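Alkaline phosphatase (Antarctic bacterium, PDB 2W5V) probably hydrolyses phosphate monoesters as an alkaline phosphatase, using two zinc ions and one magnesium ion. Local coordinates at residues K35-Q49 against N293-F307. The protein carries 1 engineered substitution. Numbering follows the deposited sequence.
Sequences KNVILLISDGAGLSQ and NTLVIVTSDHETGGF. With ZN (zinc ion), chain H; MG (magnesium ion), chain I.
The zinc-magnesium site of this alkaline phosphatase is built where two neighbouring parallel strands, 36-42 and 294-299, run out of the central sheet, and Asp-43, Asp-301 and His-302 meet across that junction. OD1 of Asp-43 lies 2.0 Å from the zinc ion, which Asp-301 OD2 and His-302 NE2 also bind; the phosphorylated Ser-84 belongs to the same site. The other oxygen of Asp-43, OD2, lies 2.1 Å from the magnesium ion, whose shell Thr-137, Glu-254 and three waters complete. One carboxylate thus bridges two metals, its plane turned 83° from that of Asp-301. The shared zinc ion draws Asp-43 and Asp-301 together. Asp-301 OD1, not a zinc ligand, accepts a hydrogen bond from Gly-44 N at 3.1 Å, a second-shell bond that ties the type II turn of Ser-42 to Ala-45 to the carboxylate.

Upstream, the strands illustrate how the mixed sheet of an alpha/beta fold presents metal ligands just past the C-terminal ends of parallel strands. Parallel pairing runs from Asn-36 with Thr-294 to Ile-41 with Thr-299, through nearly straight bonds such as Ile-38 N to Leu-295 O. Leu-39 CD1 packs on Ile-297 CG2 at 3.7 Å on one face, while Leu-40 CD1 meets Val-298 CG2 on the other, which helix 267-291 helps to cover.

Past the strands, Ser-300 OG donates to Ala-45 O at 2.6 Å, in the carbonyl plane on a lone pair, with Ser-42 OG 2.8 Å from the same Ser-300 OG. Beyond the turn, Gln-49 bends at chi2 (84°), so that NE2 donates a hydrogen bond to Glu-303 OE2 at 3.0 Å, from above the carboxylate plane; Ser-338 holds OE1 of that glutamate. The side chains of Gln-49 and Phe-307 run in opposite directions alongside each other, NE2 of Gln-49 close to Phe-307 CB.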
ATOM      1  N   LYS B  35      21.482  -2.034  16.999  1.00 19.05           N
ATOM      2  CA  LYS B  35      22.511  -1.082  17.404  1.00 18.88           C
ATOM      3  C   LYS B  35      22.447   0.167  16.531  1.00 22.36           C
ATOM      4  O   LYS B  35      22.571   1.294  17.019  1.00 21.12           O
ATOM      5  CB  LYS B  35      23.887  -1.730  17.288  1.00 20.94           C
ATOM      6  CG  LYS B  35      25.067  -0.770  17.461  1.00 25.47           C
ATOM      7  CD  LYS B  35      26.393  -1.529  17.370  1.00 27.93           C
ATOM      8  CE  LYS B  35      27.583  -0.622  17.635  1.00 35.96           C
ATOM      9  NZ  LYS B  35      28.848  -1.390  17.806  1.00 37.29           N
ATOM     10  N   ASN B  36      22.240  -0.049  15.236  1.00 20.22           N
ATOM     11  CA  ASN B  36      22.190   1.020  14.246  1.00 18.71           C
ATOM     12  C   ASN B  36      20.815   1.135  13.603  1.00 22.26           C
ATOM     13  O   ASN B  36      20.066   0.161  13.536  1.00 19.51           O
ATOM     14  CB  ASN B  36      23.207   0.748  13.137  1.00 20.92           C
ATOM     15  CG  ASN B  36      24.578   0.397  13.672  1.00 29.19           C
ATOM     16  OD1 ASN B  36      25.179   1.168  14.411  1.00 28.12           O
ATOM     17  ND2 ASN B  36      25.089  -0.768  13.282  1.00 24.25           N
ATOM     18  N   VAL B  37      20.502   2.323  13.100  1.00 19.72           N
ATOM     19  CA  VAL B  37      19.251   2.549  12.391  1.00 15.89           C
ATOM     20  C   VAL B  37      19.518   3.355  11.119  1.00 17.39           C
ATOM     21  O   VAL B  37      20.224   4.364  11.147  1.00 18.85           O
ATOM     22  CB  VAL B  37      18.258   3.332  13.253  1.00 15.86           C
ATOM     23  CG1 VAL B  37      16.977   3.587  12.469  1.00 18.58           C
ATOM     24  CG2 VAL B  37      17.954   2.580  14.534  1.00 20.83           C
ATOM     25  N   ILE B  38      18.983   2.883  10.000  1.00 17.37           N
ATOM     26  CA  ILE B  38      19.008   3.644   8.760  1.00 15.40           C
ATOM     27  C   ILE B  38      17.566   3.902   8.342  1.00 18.50           C
ATOM     28  O   ILE B  38      16.794   2.968   8.151  1.00 18.49           O
ATOM     29  CB  ILE B  38      19.732   2.879   7.647  1.00 19.63           C
ATOM     30  CG1 ILE B  38      21.181   2.576   8.061  1.00 19.60           C
ATOM     31  CG2 ILE B  38      19.678   3.676   6.351  1.00 18.45           C
ATOM     32  CD1 ILE B  38      21.866   1.543   7.179  1.00 24.53           C
ATOM     33  N   LEU B  39      17.196   5.173   8.237  1.00 14.99           N
ATOM     34  CA  LEU B  39      15.848   5.546   7.835  1.00 15.36           C
ATOM     35  C   LEU B  39      15.878   6.166   6.438  1.00 22.04           C
ATOM     36  O   LEU B  39      16.458   7.230   6.238  1.00 16.61           O
ATOM     37  CB  LEU B  39      15.265   6.533   8.846  1.00 14.44           C
ATOM     38  CG  LEU B  39      13.933   7.145   8.438  1.00 16.71           C
ATOM     39  CD1 LEU B  39      12.873   6.055   8.258  1.00 18.58           C
ATOM     40  CD2 LEU B  39      13.503   8.164   9.473  1.00 15.35           C
ATOM     41  N   LEU B  40      15.289   5.485   5.464  1.00 15.78           N
ATOM     42  CA  LEU B  40      15.299   5.983   4.090  1.00 15.39           C
ATOM     43  C   LEU B  40      13.915   6.503   3.759  1.00 18.20           C
ATOM     44  O   LEU B  40      12.913   5.816   3.961  1.00 20.77           O
ATOM     45  CB  LEU B  40      15.690   4.876   3.109  1.00 17.90           C
ATOM     46  CG  LEU B  40      17.005   4.165   3.426  1.00 20.82           C
ATOM     47  CD1 LEU B  40      17.175   2.932   2.585  1.00 27.00           C
ATOM     48  CD2 LEU B  40      18.157   5.107   3.214  1.00 29.05           C
ATOM     49  N   ILE B  41      13.865   7.728   3.268  1.00 17.42           N
ATOM     50  CA  ILE B  41      12.607   8.390   2.997  1.00 17.43           C
ATOM     51  C   ILE B  41      12.532   8.723   1.517  1.00 14.18           C
ATOM     52  O   ILE B  41      13.382   9.438   0.983  1.00 17.83           O
ATOM     53  CB  ILE B  41      12.486   9.695   3.804  1.00 18.11           C
ATOM     54  CG1 ILE B  41      12.518   9.405   5.306  1.00 17.24           C
ATOM     55  CG2 ILE B  41      11.220  10.450   3.420  1.00 18.26           C
ATOM     56  CD1 ILE B  41      12.493  10.664   6.169  1.00 18.78           C
ATOM     57  N   SER B  42      11.513   8.190   0.860  1.00 13.67           N
ATOM     58  CA  SER B  42      11.234   8.530  -0.526  1.00 14.45           C
ATOM     59  C   SER B  42      10.155   9.601  -0.505  1.00 18.31           C
ATOM     60  O   SER B  42       8.984   9.313  -0.233  1.00 24.05           O
ATOM     61  CB  SER B  42      10.727   7.299  -1.277  1.00 14.59           C
ATOM     62  OG  SER B  42       9.756   6.602  -0.506  1.00 17.24           O
ATOM     63  N   ASP B  43      10.544  10.838  -0.783  1.00 16.05           N
ATOM     64  CA  ASP B  43       9.597  11.938  -0.702  1.00 14.42           C
ATOM     65  C   ASP B  43       8.559  11.845  -1.818  1.00 15.82           C
ATOM     66  O   ASP B  43       8.905  11.835  -2.996  1.00 18.83           O
ATOM     67  CB  ASP B  43      10.317  13.291  -0.747  1.00 13.22           C
ATOM     68  CG  ASP B  43       9.453  14.410  -0.204  1.00 17.93           C
ATOM     69  OD1 ASP B  43       8.285  14.493  -0.627  1.00 16.60           O
ATOM     70  OD2 ASP B  43       9.917  15.182   0.662  1.00 15.89           O
ATOM     71  N   GLY B  44       7.288  11.759  -1.435  1.00 14.72           N
ATOM     72  CA  GLY B  44       6.200  11.776  -2.390  1.00 18.86           C
ATOM     73  C   GLY B  44       5.865  10.432  -3.017  1.00 20.82           C
ATOM     74  O   GLY B  44       5.067  10.373  -3.953  1.00 22.13           O
ATOM     75  N   ALA B  45       6.450   9.351  -2.502  1.00 19.68           N
ATOM     76  CA  ALA B  45       6.215   8.025  -3.085  1.00 18.77           C
ATOM     77  C   ALA B  45       5.064   7.256  -2.425  1.00 23.69           C
ATOM     78  O   ALA B  45       5.208   6.729  -1.321  1.00 22.90           O
ATOM     79  CB  ALA B  45       7.499   7.187  -3.050  1.00 14.37           C
ATOM     80  N   GLY B  46       3.924   7.187  -3.101  1.00 14.13           N
ATOM     81  CA  GLY B  46       2.856   6.312  -2.642  1.00 16.45           C
ATOM     82  C   GLY B  46       3.106   4.887  -3.121  1.00 17.82           C
ATOM     83  O   GLY B  46       4.120   4.604  -3.735  1.00 15.82           O
ATOM     84  N   LEU B  47       2.182   3.980  -2.850  1.00 10.77           N
ATOM     85  CA  LEU B  47       2.369   2.598  -3.277  1.00 14.54           C
ATOM     86  C   LEU B  47       2.397   2.496  -4.803  1.00 14.12           C
ATOM     87  O   LEU B  47       3.084   1.636  -5.355  1.00 13.97           O
ATOM     88  CB  LEU B  47       1.288   1.699  -2.682  1.00 16.21           C
ATOM     89  CG  LEU B  47       1.337   0.212  -3.045  1.00 17.89           C
ATOM     90  CD1 LEU B  47       2.712  -0.399  -2.785  1.00 12.35           C
ATOM     91  CD2 LEU B  47       0.256  -0.518  -2.260  1.00 13.85           C
ATOM     92  N   SER B  48       1.679   3.382  -5.491  1.00 16.65           N
ATOM     93  CA  SER B  48       1.718   3.379  -6.961  1.00 16.25           C
ATOM     94  C   SER B  48       3.117   3.728  -7.482  1.00 16.15           C
ATOM     95  O   SER B  48       3.618   3.100  -8.417  1.00 18.63           O
ATOM     96  CB  SER B  48       0.681   4.339  -7.536  1.00 24.64           C
ATOM     97  OG  SER B  48      -0.642   3.845  -7.362  1.00 21.63           O
ATOM     98  N   GLN B  49       3.754   4.716  -6.864  1.00 17.25           N
ATOM     99  CA  GLN B  49       5.115   5.090  -7.241  1.00 14.52           C
ATOM    100  C   GLN B  49       6.072   3.936  -6.990  1.00 16.11           C
ATOM    101  O   GLN B  49       6.903   3.608  -7.837  1.00 17.11           O
ATOM    102  CB  GLN B  49       5.591   6.310  -6.450  1.00 16.42           C
ATOM    103  CG  GLN B  49       5.056   7.648  -6.937  1.00 17.05           C
ATOM    104  CD  GLN B  49       3.689   7.971  -6.377  1.00 19.96           C
ATOM    105  OE1 GLN B  49       3.024   7.115  -5.794  1.00 23.24           O
ATOM    106  NE2 GLN B  49       3.259   9.214  -6.552  1.00 16.91           N
ATOM    107  N   ASN B 293      23.246  -6.148  12.903  1.00 24.38           N
ATOM    108  CA  ASN B 293      22.867  -5.333  14.058  1.00 23.21           C
ATOM    109  C   ASN B 293      22.210  -4.030  13.636  1.00 23.15           C
ATOM    110  O   ASN B 293      22.178  -3.066  14.405  1.00 23.68           O
ATOM    111  CB  ASN B 293      24.097  -4.995  14.906  1.00 27.86           C
ATOM    112  CG  ASN B 293      24.702  -6.211  15.571  1.00 51.66           C
ATOM    113  OD1 ASN B 293      23.994  -7.018  16.173  1.00 60.34           O
ATOM    114  ND2 ASN B 293      26.023  -6.347  15.472  1.00 59.26           N
ATOM    115  N   THR B 294      21.698  -3.997  12.410  1.00 20.85           N
ATOM    116  CA  THR B 294      21.190  -2.753  11.836  1.00 16.08           C
ATOM    117  C   THR B 294      19.735  -2.868  11.396  1.00 19.60           C
ATOM    118  O   THR B 294      19.354  -3.802  10.678  1.00 22.80           O
ATOM    119  CB  THR B 294      22.040  -2.323  10.619  1.00 24.68           C
ATOM    120  OG1 THR B 294      23.400  -2.133  11.031  1.00 22.77           O
ATOM    121  CG2 THR B 294      21.510  -1.031  10.004  1.00 24.32           C
ATOM    122  N   LEU B 295      18.932  -1.904  11.827  1.00 19.21           N
ATOM    123  CA  LEU B 295      17.536  -1.820  11.423  1.00 20.13           C
ATOM    124  C   LEU B 295      17.404  -0.849  10.258  1.00 16.61           C
ATOM    125  O   LEU B 295      17.845   0.295  10.339  1.00 16.48           O
ATOM    126  CB  LEU B 295      16.681  -1.344  12.597  1.00 22.75           C
ATOM    127  CG  LEU B 295      15.260  -0.889  12.265  1.00 18.80           C
ATOM    128  CD1 LEU B 295      14.370  -2.091  11.918  1.00 18.23           C
ATOM    129  CD2 LEU B 295      14.668  -0.081  13.414  1.00 18.54           C
ATOM    130  N   VAL B 296      16.806  -1.309   9.172  1.00 17.02           N
ATOM    131  CA  VAL B 296      16.566  -0.452   8.022  1.00 14.72           C
ATOM    132  C   VAL B 296      15.074  -0.214   7.882  1.00 17.64           C
ATOM    133  O   VAL B 296      14.294  -1.162   7.785  1.00 17.91           O
ATOM    134  CB  VAL B 296      17.077  -1.094   6.729  1.00 19.34           C
ATOM    135  CG1 VAL B 296      16.780  -0.191   5.547  1.00 14.61           C
ATOM    136  CG2 VAL B 296      18.575  -1.398   6.825  1.00 16.99           C
ATOM    137  N   ILE B 297      14.685   1.057   7.876  1.00 12.84           N
ATOM    138  CA  ILE B 297      13.293   1.446   7.717  1.00 14.00           C
ATOM    139  C   ILE B 297      13.150   2.271   6.449  1.00 13.79           C
ATOM    140  O   ILE B 297      13.917   3.207   6.223  1.00 18.00           O
ATOM    141  CB  ILE B 297      12.807   2.312   8.894  1.00 17.13           C
ATOM    142  CG1 ILE B 297      12.979   1.561  10.218  1.00 17.98           C
ATOM    143  CG2 ILE B 297      11.353   2.725   8.680  1.00 14.54           C
ATOM    144  CD1 ILE B 297      13.099   2.492  11.413  1.00 17.14           C
ATOM    145  N   VAL B 298      12.175   1.914   5.625  1.00 13.71           N
ATOM    146  CA  VAL B 298      11.902   2.641   4.385  1.00 16.66           C
ATOM    147  C   VAL B 298      10.453   3.105   4.383  1.00 17.13           C
ATOM    148  O   VAL B 298       9.532   2.299   4.576  1.00 18.03           O
ATOM    149  CB  VAL B 298      12.106   1.757   3.137  1.00 18.01           C
ATOM    150  CG1 VAL B 298      11.704   2.525   1.885  1.00 18.64           C
ATOM    151  CG2 VAL B 298      13.562   1.275   3.028  1.00 15.94           C
ATOM    152  N   THR B 299      10.237   4.394   4.160  1.00 16.26           N
ATOM    153  CA  THR B 299       8.868   4.892   4.067  1.00 18.77           C
ATOM    154  C   THR B 299       8.847   6.181   3.263  1.00 14.02           C
ATOM    155  O   THR B 299       9.882   6.605   2.756  1.00 16.13           O
ATOM    156  CB  THR B 299       8.233   5.106   5.463  1.00 23.27           C
ATOM    157  OG1 THR B 299       6.814   5.263   5.326  1.00 25.72           O
ATOM    158  CG2 THR B 299       8.808   6.339   6.149  1.00 21.28           C
ATOM    159  N   SER B 300       7.681   6.806   3.163  1.00 12.25           N
ATOM    160  CA  SER B 300       7.543   8.096   2.483  1.00 12.49           C
ATOM    161  C   SER B 300       6.809   9.056   3.408  1.00 20.43           C
ATOM    162  O   SER B 300       6.184   8.636   4.381  1.00 18.79           O
ATOM    163  CB  SER B 300       6.735   7.948   1.188  1.00 13.94           C
ATOM    164  OG  SER B 300       7.170   6.822   0.434  1.00 21.52           O
ATOM    165  N   ASP B 301       6.848  10.342   3.088  1.00 16.82           N
ATOM    166  CA  ASP B 301       6.158  11.326   3.912  1.00 13.69           C
ATOM    167  C   ASP B 301       4.700  11.496   3.487  1.00 14.19           C
ATOM    168  O   ASP B 301       3.859  11.845   4.304  1.00 17.63           O
ATOM    169  CB  ASP B 301       6.925  12.669   3.946  1.00 16.27           C
ATOM    170  CG  ASP B 301       7.167  13.263   2.559  1.00 18.85           C
ATOM    171  OD1 ASP B 301       7.078  12.514   1.559  1.00 17.34           O
ATOM    172  OD2 ASP B 301       7.449  14.489   2.475  1.00 15.42           O
ATOM    173  N   HIS B 302       4.415  11.215   2.211  1.00 12.52           N
ATOM    174  CA  HIS B 302       3.084  11.338   1.613  1.00 17.72           C
ATOM    175  C   HIS B 302       3.205  10.924   0.141  1.00 15.91           C
ATOM    176  O   HIS B 302       4.305  10.626  -0.330  1.00 17.39           O
ATOM    177  CB  HIS B 302       2.615  12.786   1.673  1.00 14.93           C
ATOM    178  CG  HIS B 302       3.576  13.726   1.017  1.00 14.22           C
ATOM    179  ND1 HIS B 302       3.624  13.902  -0.348  1.00 15.20           N
ATOM    180  CD2 HIS B 302       4.574  14.476   1.534  1.00 15.59           C
ATOM    181  CE1 HIS B 302       4.596  14.750  -0.643  1.00 17.70           C
ATOM    182  NE2 HIS B 302       5.185  15.114   0.482  1.00 15.51           N
ATOM    183  N   GLU B 303       2.084  10.911  -0.582  1.00 12.22           N
ATOM    184  CA  GLU B 303       2.083  10.610  -2.016  1.00 12.35           C
ATOM    185  C   GLU B 303       1.974  11.929  -2.765  1.00 18.00           C
ATOM    186  O   GLU B 303       1.462  12.911  -2.209  1.00 17.08           O
ATOM    187  CB  GLU B 303       0.870   9.731  -2.375  1.00 10.78           C
ATOM    188  CG  GLU B 303       0.878   9.176  -3.803  1.00 14.98           C
ATOM    189  CD  GLU B 303       0.214  10.074  -4.872  1.00 25.42           C
ATOM    190  OE1 GLU B 303      -0.429  11.104  -4.540  1.00 26.56           O
ATOM    191  OE2 GLU B 303       0.346   9.729  -6.070  1.00 25.05           O
ATOM    192  N   THR B 304       2.425  11.982  -4.017  1.00 15.95           N
ATOM    193  CA  THR B 304       2.150  13.195  -4.795  1.00 20.58           C
ATOM    194  C   THR B 304       1.793  12.931  -6.246  1.00 19.31           C
ATOM    195  O   THR B 304       2.376  12.063  -6.893  1.00 22.55           O
ATOM    196  CB  THR B 304       3.270  14.259  -4.724  1.00 25.66           C
ATOM    197  OG1 THR B 304       4.082  14.207  -5.897  1.00 41.23           O
ATOM    198  CG2 THR B 304       4.107  14.086  -3.506  1.00 13.20           C
ATOM    199  N   GLY B 305       0.805  13.674  -6.735  1.00 18.42           N
ATOM    200  CA  GLY B 305       0.436  13.631  -8.139  1.00 13.29           C
ATOM    201  C   GLY B 305      -0.680  12.666  -8.509  1.00 18.06           C
ATOM    202  O   GLY B 305      -1.223  12.741  -9.610  1.00 17.17           O
ATOM    203  N   GLY B 306      -1.035  11.761  -7.600  1.00 14.83           N
ATOM    204  CA  GLY B 306      -2.017  10.741  -7.928  1.00 16.40           C
ATOM    205  C   GLY B 306      -1.483   9.847  -9.038  1.00 17.24           C
ATOM    206  O   GLY B 306      -2.230   9.406  -9.907  1.00 19.90           O
ATOM    207  N   PHE B 307      -0.176   9.605  -9.012  1.00 16.39           N
ATOM    208  CA  PHE B 307       0.488   8.734  -9.986  1.00 16.48           C
ATOM    209  C   PHE B 307      -0.248   7.394 -10.077  1.00 21.82           C
ATOM    210  O   PHE B 307      -0.564   6.770  -9.061  1.00 14.55           O
ATOM    211  CB  PHE B 307       1.958   8.544  -9.570  1.00 21.29           C
ATOM    212  CG  PHE B 307       2.771   7.655 -10.486  1.00 15.74           C
ATOM    213  CD1 PHE B 307       3.253   8.126 -11.711  1.00 12.68           C
ATOM    214  CD2 PHE B 307       3.104   6.367 -10.093  1.00 22.81           C
ATOM    215  CE1 PHE B 307       4.025   7.317 -12.531  1.00 17.02           C
ATOM    216  CE2 PHE B 307       3.870   5.542 -10.912  1.00 21.72           C
ATOM    217  CZ  PHE B 307       4.337   6.018 -12.133  1.00 20.22           C
TER
HETATM  218 ZN    ZN H1377       7.217  15.497   0.744  1.00 19.01          ZN
HETATM  219 MG    MG I1378      11.757  16.175   0.770  1.00 18.17          MG
HETATM  220  O   HOH W   1       5.872  11.393  -6.697  1.00 26.22           O
HETATM  221  O   HOH W   2      -2.966   4.961  -8.272  1.00 28.53           O
HETATM  222  O   HOH W   3      11.747  16.359  -1.419  1.00 17.09           O
HETATM  223  O   HOH W   4      13.706  17.334   1.080  1.00 16.99           O
HETATM  224  O   HOH W   5      10.744  18.245   0.858  1.00 20.67           O